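Local structure of Poly(A) RNA polymerase GLD2 (Rattus norvegicus, 6LBK) at residues L70-K73 against E74-R77; R82-Q85 against L86-Q90; K164-K168 against V169-E173. The protein is a cytoplasmic poly(A) RNA polymerase that probably adds AMP from ATP to the 3' ends of selected mRNAs and of some microRNAs. The protein carries 1 engineered substitution. One frame throughout, in Å; residues are numbered along the deposited sequence.

Overall arrangement
All three contacts are local and lie in the palm of the nucleotidyltransferase. Interactions 1 and 2 follow each other along helix 67-85, their centres 18 Å apart; interaction 3 is the hairpin of strands 162-167 and 172-178, next to the first of them. Interactions 1 and 3 touch: Lys-72 NZ lies 3.2 Å from Val-169 CG1, and Cys-76 SG 3.9 Å from Asp-167 CG. Interaction 2 touches neither. The probable magnesium site borders both interactions 1 and 3, since the side chain of Glu-173 is about 3 Å from that of Asp-109, and that of Lys-73 about 6 Å from it. Interaction 2, farther along the helix, lies away from this site.

Interaction 1 of 3, residues L70-K73 against E74-R77; sequences LKKK and ELCR
Leu-70 and Glu-74 stand one helical turn apart, and the backbone O of Leu-70 takes the N-H of Glu-74 at 2.9 Å. The same i to i+4 bond is repeated from Lys-71 to Leu-75, Lys-72 to Cys-76 and Lys-73 to Arg-77, so four consecutive carbonyls are each satisfied by an amide of the next turn. Leu-75 leans back over this backbone, its CG 3.1 Å from Lys-71 O, and its CD1 meets NZ of Lys-72 at 3.7 Å. Lys-72 gets there because its chain folds at its second and third torsions, bringing CD as well as NZ beside Leu-75 CD1. Glu-74 and Arg-77 form a salt bridge. Glu-74 has CG anti to the backbone N (chi1 165°) and then bends, which turns its carboxylate toward the arginine. Arg-77 NH2 reaches Glu-74 OE2 on its syn lone pair at 2.7 Å; Arg-77 NE reaches the same oxygen at 3.0 Å by a more bent bond, 33° out of the carboxylate plane. Glu-74 OE2 lies within 8° of the guanidinium plane, so the carboxylate meets the NE/NH2 edge, its own plane turned away from it. NH1 of Arg-77 bonds Leu-93 O. The extended chain of Lys-73 carries NZ to Ser-108 O and lays its aliphatic part against Val-172 and Phe-174. This is an alpha-helix with an i, i+3 Glu-Arg salt bridge, Lys-73 reaching the residue next to Asp-109 of the probable magnesium site.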
loop_
_atom_site.group_PDB
_atom_site.type_symbol
_atom_site.label_atom_id
_atom_site.label_comp_id
_atom_site.label_asym_id
_atom_site.label_seq_id
_atom_site.Cartn_x
_atom_site.Cartn_y
_atom_site.Cartn_z
ATOM N N LEU A 70 16.304 -0.228 -2.095
ATOM C CA LEU A 70 15.718 0.786 -2.959
ATOM C C LEU A 70 16.695 1.203 -4.061
ATOM O O LEU A 70 16.274 1.542 -5.174
ATOM C CB LEU A 70 15.299 2.007 -2.115
ATOM C CG LEU A 70 14.651 3.184 -2.848
ATOM C CD1 LEU A 70 13.339 2.693 -3.405
ATOM C CD2 LEU A 70 14.453 4.396 -1.985
ATOM N N LYS A 71 17.998 1.150 -3.797
ATOM C CA LYS A 71 18.943 1.454 -4.858
ATOM C C LYS A 71 18.957 0.358 -5.917
ATOM O O LYS A 71 19.056 0.661 -7.106
ATOM C CB LYS A 71 20.332 1.676 -4.276
ATOM C CG LYS A 71 20.424 2.955 -3.447
ATOM C CD LYS A 71 21.795 3.122 -2.800
ATOM C CE LYS A 71 21.793 4.272 -1.807
ATOM N NZ LYS A 71 23.075 4.350 -1.061
ATOM N N LYS A 72 18.852 -0.919 -5.515
ATOM C CA LYS A 72 18.790 -1.994 -6.516
ATOM C C LYS A 72 17.511 -1.908 -7.344
ATOM O O LYS A 72 17.518 -2.160 -8.564
ATOM C CB LYS A 72 18.914 -3.366 -5.858
ATOM C CG LYS A 72 20.357 -3.881 -5.792
ATOM C CD LYS A 72 21.227 -3.413 -6.994
ATOM C CE LYS A 72 21.143 -4.251 -8.312
ATOM N NZ LYS A 72 22.106 -3.697 -9.372
ATOM N N LYS A 73 16.408 -1.514 -6.709
ATOM C CA LYS A 73 15.176 -1.316 -7.464
ATOM C C LYS A 73 15.276 -0.107 -8.401
ATOM O O LYS A 73 14.754 -0.140 -9.524
ATOM C CB LYS A 73 13.991 -1.197 -6.499
ATOM C CG LYS A 73 13.718 -2.496 -5.740
ATOM C CD LYS A 73 12.510 -2.345 -4.871
ATOM C CE LYS A 73 12.321 -3.525 -3.991
ATOM N NZ LYS A 73 11.107 -3.293 -3.170
ATOM N N GLU A 74 15.939 0.967 -7.964
ATOM C CA GLU A 74 16.054 2.140 -8.814
ATOM C C GLU A 74 17.007 1.882 -9.993
ATOM O O GLU A 74 16.777 2.377 -11.104
ATOM C CB GLU A 74 16.505 3.338 -7.974
ATOM C CG GLU A 74 17.001 4.493 -8.836
ATOM C CD GLU A 74 15.884 5.118 -9.643
ATOM O OE1 GLU A 74 14.750 5.151 -9.124
ATOM O OE2 GLU A 74 16.134 5.555 -10.791
ATOM N N LEU A 75 18.089 1.121 -9.760
ATOM C CA LEU A 75 18.992 0.734 -10.843
ATOM C C LEU A 75 18.268 -0.135 -11.853
ATOM O O LEU A 75 18.452 0.020 -13.072
ATOM C CB LEU A 75 20.186 -0.024 -10.275
ATOM C CG LEU A 75 21.089 0.798 -9.396
ATOM C CD1 LEU A 75 22.113 -0.100 -8.708
ATOM C CD2 LEU A 75 21.734 1.847 -10.284
ATOM N N CYS A 76 17.397 -1.023 -11.366
ATOM C CA CYS A 76 16.598 -1.818 -12.288
ATOM C C CYS A 76 15.593 -0.956 -13.061
ATOM O O CYS A 76 15.394 -1.161 -14.268
ATOM C CB CYS A 76 15.907 -2.933 -11.522
ATOM S SG CYS A 76 14.945 -3.964 -12.614
ATOM N N ARG A 77 14.961 0.021 -12.387
ATOM C CA ARG A 77 14.002 0.912 -13.040
ATOM C C ARG A 77 14.660 1.727 -14.152
ATOM O O ARG A 77 14.134 1.819 -15.269
ATOM C CB ARG A 77 13.382 1.872 -12.023
ATOM C CG ARG A 77 12.342 2.776 -12.661
ATOM C CD ARG A 77 12.249 4.144 -12.041
ATOM N NE ARG A 77 13.508 4.872 -12.092
ATOM C CZ ARG A 77 13.948 5.491 -13.181
ATOM N NH1 ARG A 77 13.226 5.434 -14.297
ATOM N NH2 ARG A 77 15.093 6.159 -13.161
#

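Interaction 2 of 3, residues R82-Q85 against L86-Q90; sequences REIQ and LLFPQ
Ile-84 O is gripped by two backbone amides, Leu-87 N at 2.8 Å and Phe-88 N at 2.9 Å. The two come from different directions: Phe-88 N lies in the carbonyl plane with a fairly straight bond, 167° at the hydrogen, whereas Leu-87 N stands above that plane and bends to 135°. One bond closes an i to i+4 turn and the other an i to i+3 turn, which tightens the coil as the helix gives way to loop. Leu-86 N to Glu-83 O, 3.3 Å long, is likewise of the i to i+3 kind. Pro-89 could not continue the helix, for its nitrogen has no hydrogen to offer Gln-85 O; instead its CG lies 3.4 Å from that oxygen. Gln-85 runs its CA hydrogen toward Phe-88 O, the CA to O distance being 3.5 Å, while its amide NE2 reaches Ser-91 O. The side chains of Ile-84 and Phe-88 meet obliquely, CG2 of Ile-84 arriving at the edge of the phenyl ring, near its plane, 4.2 Å from CD2. Ile-84 puts this branch there by having CG2 anti to the backbone N. The ring also packs on Ile-134 and Leu-137, and Ile-84 on Leu-93, so apolar side chains line the junction of helix 67-85, helix 128-144 and strand 91-96. This is the C-terminal end of helix 67-85, unwinding through i to i+3 bonds, and the short loop into strand 91-96 of the palm sheet.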
loop_
_atom_site.group_PDB
_atom_site.type_symbol
_atom_site.label_atom_id
_atom_site.label_comp_id
_atom_site.label_asym_id
_atom_site.label_seq_id
_atom_site.Cartn_x
_atom_site.Cartn_y
_atom_site.Cartn_z
ATOM N N ARG A 82 15.568 2.759 -19.973
ATOM C CA ARG A 82 16.474 2.789 -21.104
ATOM C C ARG A 82 16.133 1.676 -22.086
ATOM O O ARG A 82 16.054 1.892 -23.303
ATOM C CB ARG A 82 17.887 2.644 -20.556
ATOM C CG ARG A 82 18.994 2.921 -21.460
ATOM C CD ARG A 82 20.187 2.937 -20.586
ATOM N NE ARG A 82 20.898 1.665 -20.522
ATOM C CZ ARG A 82 21.938 1.367 -21.299
ATOM N NH1 ARG A 82 22.549 0.199 -21.157
ATOM N NH2 ARG A 82 22.361 2.237 -22.215
ATOM N N GLU A 83 15.915 0.473 -21.565
ATOM C CA GLU A 83 15.675 -0.673 -22.429
ATOM C C GLU A 83 14.335 -0.539 -23.172
ATOM O O GLU A 83 14.256 -0.804 -24.378
ATOM C CB GLU A 83 15.754 -1.947 -21.574
ATOM C CG GLU A 83 16.141 -3.215 -22.322
ATOM C CD GLU A 83 17.630 -3.660 -22.228
ATOM O OE1 GLU A 83 18.242 -3.693 -21.140
ATOM O OE2 GLU A 83 18.178 -4.028 -23.272
ATOM N N ILE A 84 13.283 -0.096 -22.476
ATOM C CA ILE A 84 11.940 0.050 -23.043
ATOM C C ILE A 84 11.917 1.160 -24.073
ATOM O O ILE A 84 11.138 1.116 -25.032
ATOM C CB ILE A 84 10.913 0.314 -21.916
ATOM C CG1 ILE A 84 10.576 -0.976 -21.164
ATOM C CG2 ILE A 84 9.621 0.947 -22.446
ATOM C CD1 ILE A 84 9.823 -0.750 -19.829
ATOM N N GLN A 85 12.783 2.154 -23.910
ATOM C CA GLN A 85 12.789 3.292 -24.808
ATOM C C GLN A 85 13.225 2.922 -26.205
ATOM O O GLN A 85 12.954 3.681 -27.146
ATOM C CB GLN A 85 13.657 4.397 -24.218
ATOM C CG GLN A 85 12.805 5.361 -23.400
ATOM C CD GLN A 85 13.592 6.317 -22.538
ATOM O OE1 GLN A 85 14.817 6.231 -22.429
ATOM N NE2 GLN A 85 12.879 7.260 -21.919
ATOM N N LEU A 86 13.890 1.782 -26.381
ATOM C CA LEU A 86 14.092 1.297 -27.737
ATOM C C LEU A 86 12.762 1.042 -28.424
ATOM O O LEU A 86 12.640 1.249 -29.637
ATOM C CB LEU A 86 14.940 0.034 -27.730
ATOM C CG LEU A 86 16.330 0.214 -27.126
ATOM C CD1 LEU A 86 17.108 -1.082 -27.289
ATOM C CD2 LEU A 86 17.070 1.393 -27.738
ATOM N N LEU A 87 11.758 0.599 -27.667
ATOM C CA LEU A 87 10.429 0.326 -28.201
ATOM C C LEU A 87 9.542 1.562 -28.204
ATOM O O LEU A 87 8.882 1.853 -29.203
ATOM C CB LEU A 87 9.755 -0.790 -27.400
ATOM C CG LEU A 87 10.434 -2.152 -27.505
ATOM C CD1 LEU A 87 9.712 -3.126 -26.616
ATOM C CD2 LEU A 87 10.443 -2.632 -28.959
ATOM N N PHE A 88 9.488 2.283 -27.093
ATOM C CA PHE A 88 8.637 3.464 -26.982
ATOM C C PHE A 88 9.514 4.611 -26.508
ATOM O O PHE A 88 9.658 4.843 -25.299
ATOM C CB PHE A 88 7.456 3.191 -26.066
ATOM C CG PHE A 88 6.747 1.929 -26.409
ATOM C CD1 PHE A 88 5.859 1.890 -27.461
ATOM C CD2 PHE A 88 6.983 0.773 -25.696
ATOM C CE1 PHE A 88 5.208 0.718 -27.797
ATOM C CE2 PHE A 88 6.335 -0.403 -26.023
ATOM C CZ PHE A 88 5.444 -0.430 -27.079
ATOM N N PRO A 89 10.150 5.324 -27.440
ATOM C CA PRO A 89 11.071 6.399 -27.049
ATOM C C PRO A 89 10.391 7.516 -26.304
ATOM O O PRO A 89 11.064 8.255 -25.576
ATOM C CB PRO A 89 11.625 6.907 -28.389
ATOM C CG PRO A 89 11.402 5.814 -29.342
ATOM C CD PRO A 89 10.212 5.013 -28.869
ATOM N N GLN A 90 9.072 7.638 -26.416
ATOM C CA GLN A 90 8.359 8.686 -25.713
ATOM C C GLN A 90 7.865 8.221 -24.354
ATOM O O GLN A 90 6.951 8.839 -23.796
ATOM C CB GLN A 90 7.174 9.186 -26.555
ATOM C CG GLN A 90 7.474 10.246 -27.668
ATOM C CD GLN A 90 7.795 9.678 -29.073
ATOM O OE1 GLN A 90 7.812 8.464 -29.293
ATOM N NE2 GLN A 90 7.988 10.579 -30.039
#

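Interaction 3 of 3, residues K164-K168 against V169-E173; sequences KFRDK and VSCVE
Strand residues Arg-166 and Glu-173 face each other as an antiparallel non-hydrogen-bonded pair, their CA atoms 4.3 Å apart, and the two runs point 154° from one another. Next along, Asp-167 N gives a sound bond to Val-172 O at 2.9 Å. The four residues between turn the chain, with Cys-171 in the left-handed region (phi 62°). Inside this turn Asp-167 OD2 takes Ser-170 N at 2.6 Å from above the carboxylate plane and the hydroxyl Ser-170 OG, also at 2.6 Å, on its anti lone pair, while OD1 accepts a weak bond from Val-169 N, an Asx turn. A short acid and a small hydroxyl residue suit so tight a space. Arg-166 spreads its guanidinium beside the turn, one face over Cys-171, whose CA is 4.0 Å above the plane and displaced toward the rim, and its NE pairs with Glu-151. Glu-173 crosses the arginine at about a right angle, OE2 lying 3.7 Å from the Arg-166 CB rather than against its charge. This is a beta-hairpin of two inner strands of the five-stranded palm sheet, its turn held by the Asp-167 carboxylate, beside Asp-109, a probable magnesium ligand touched by the side chain of Glu-173.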
loop_
_atom_site.group_PDB
_atom_site.type_symbol
_atom_site.label_atom_id
_atom_site.label_comp_id
_atom_site.label_asym_id
_atom_site.label_seq_id
_atom_site.Cartn_x
_atom_site.Cartn_y
_atom_site.Cartn_z
ATOM N N LYS A 164 4.764 -9.586 -14.663
ATOM C CA LYS A 164 5.503 -9.940 -13.466
ATOM C C LYS A 164 6.839 -10.518 -13.889
ATOM O O LYS A 164 6.914 -11.322 -14.825
ATOM C CB LYS A 164 4.748 -10.962 -12.618
ATOM C CG LYS A 164 3.842 -10.364 -11.584
ATOM C CD LYS A 164 3.831 -11.246 -10.364
ATOM C CE LYS A 164 2.970 -10.649 -9.286
ATOM N NZ LYS A 164 2.675 -11.651 -8.227
ATOM N N PHE A 165 7.892 -10.114 -13.193
ATOM C CA PHE A 165 9.187 -10.628 -13.588
ATOM C C PHE A 165 10.118 -10.567 -12.397
ATOM O O PHE A 165 9.878 -9.835 -11.444
ATOM C CB PHE A 165 9.773 -9.844 -14.794
ATOM C CG PHE A 165 10.071 -8.379 -14.537
ATOM C CD1 PHE A 165 11.334 -7.969 -14.122
ATOM C CD2 PHE A 165 9.118 -7.408 -14.796
ATOM C CE1 PHE A 165 11.614 -6.603 -13.921
ATOM C CE2 PHE A 165 9.401 -6.054 -14.598
ATOM C CZ PHE A 165 10.640 -5.654 -14.159
ATOM N N ARG A 166 11.224 -11.297 -12.494
ATOM C CA ARG A 166 12.242 -11.298 -11.456
ATOM C C ARG A 166 13.529 -10.769 -12.068
ATOM O O ARG A 166 14.012 -11.312 -13.061
ATOM C CB ARG A 166 12.435 -12.707 -10.890
ATOM C CG ARG A 166 13.122 -12.786 -9.537
ATOM C CD ARG A 166 13.301 -14.250 -9.136
ATOM N NE ARG A 166 14.690 -14.690 -9.230
ATOM C CZ ARG A 166 15.513 -14.775 -8.189
ATOM N NH1 ARG A 166 15.086 -14.472 -6.967
ATOM N NH2 ARG A 166 16.763 -15.175 -8.366
ATOM N N ASP A 167 14.074 -9.713 -11.470
ATOM C CA ASP A 167 15.370 -9.184 -11.844
ATOM C C ASP A 167 16.441 -10.052 -11.205
ATOM O O ASP A 167 16.499 -10.177 -9.972
ATOM C CB ASP A 167 15.503 -7.730 -11.389
ATOM C CG ASP A 167 16.919 -7.169 -11.588
ATOM O OD1 ASP A 167 17.509 -7.269 -12.701
ATOM O OD2 ASP A 167 17.464 -6.639 -10.593
ATOM N N LYS A 168 17.258 -10.682 -12.059
ATOM C CA LYS A 168 18.373 -11.515 -11.620
ATOM C C LYS A 168 19.510 -10.683 -11.058
ATOM O O LYS A 168 20.386 -11.227 -10.381
ATOM C CB LYS A 168 18.929 -12.317 -12.787
ATOM C CG LYS A 168 18.077 -13.441 -13.275
ATOM C CD LYS A 168 18.498 -13.835 -14.690
ATOM C CE LYS A 168 19.955 -14.258 -14.733
ATOM N NZ LYS A 168 20.147 -15.516 -13.950
ATOM N N VAL A 169 19.523 -9.380 -11.343
ATOM C CA VAL A 169 20.583 -8.513 -10.851
ATOM C C VAL A 169 20.389 -8.226 -9.370
ATOM O O VAL A 169 21.313 -8.401 -8.568
ATOM C CB VAL A 169 20.625 -7.215 -11.680
ATOM C CG1 VAL A 169 21.741 -6.320 -11.190
ATOM C CG2 VAL A 169 20.794 -7.530 -13.163
ATOM N N SER A 170 19.201 -7.745 -8.992
ATOM C CA SER A 170 18.850 -7.529 -7.590
ATOM C C SER A 170 18.199 -8.741 -6.923
ATOM O O SER A 170 18.034 -8.727 -5.698
ATOM C CB SER A 170 17.896 -6.340 -7.439
ATOM O OG SER A 170 16.695 -6.549 -8.155
ATOM N N CYS A 171 17.837 -9.779 -7.693
ATOM C CA CYS A 171 17.045 -10.925 -7.224
ATOM C C CYS A 171 15.651 -10.507 -6.747
ATOM O O CYS A 171 15.086 -11.144 -5.856
ATOM C CB CYS A 171 17.751 -11.694 -6.096
ATOM S SG CYS A 171 19.136 -12.759 -6.531
ATOM N N VAL A 172 15.072 -9.452 -7.326
ATOM C CA VAL A 172 13.851 -8.831 -6.795
ATOM C C VAL A 172 12.702 -9.033 -7.777
ATOM O O VAL A 172 12.879 -8.932 -9.001
ATOM C CB VAL A 172 14.043 -7.326 -6.471
ATOM C CG1 VAL A 172 12.731 -6.575 -6.453
ATOM C CG2 VAL A 172 14.720 -7.147 -5.122
ATOM N N GLU A 173 11.521 -9.318 -7.232
ATOM C CA GLU A 173 10.308 -9.457 -8.022
ATOM C C GLU A 173 9.674 -8.099 -8.297
ATOM O O GLU A 173 9.611 -7.236 -7.421
ATOM C CB GLU A 173 9.318 -10.358 -7.289
ATOM C CG GLU A 173 8.141 -10.823 -8.123
ATOM C CD GLU A 173 8.466 -12.071 -8.939
ATOM O OE1 GLU A 173 7.679 -12.398 -9.860
ATOM O OE2 GLU A 173 9.503 -12.725 -8.659
#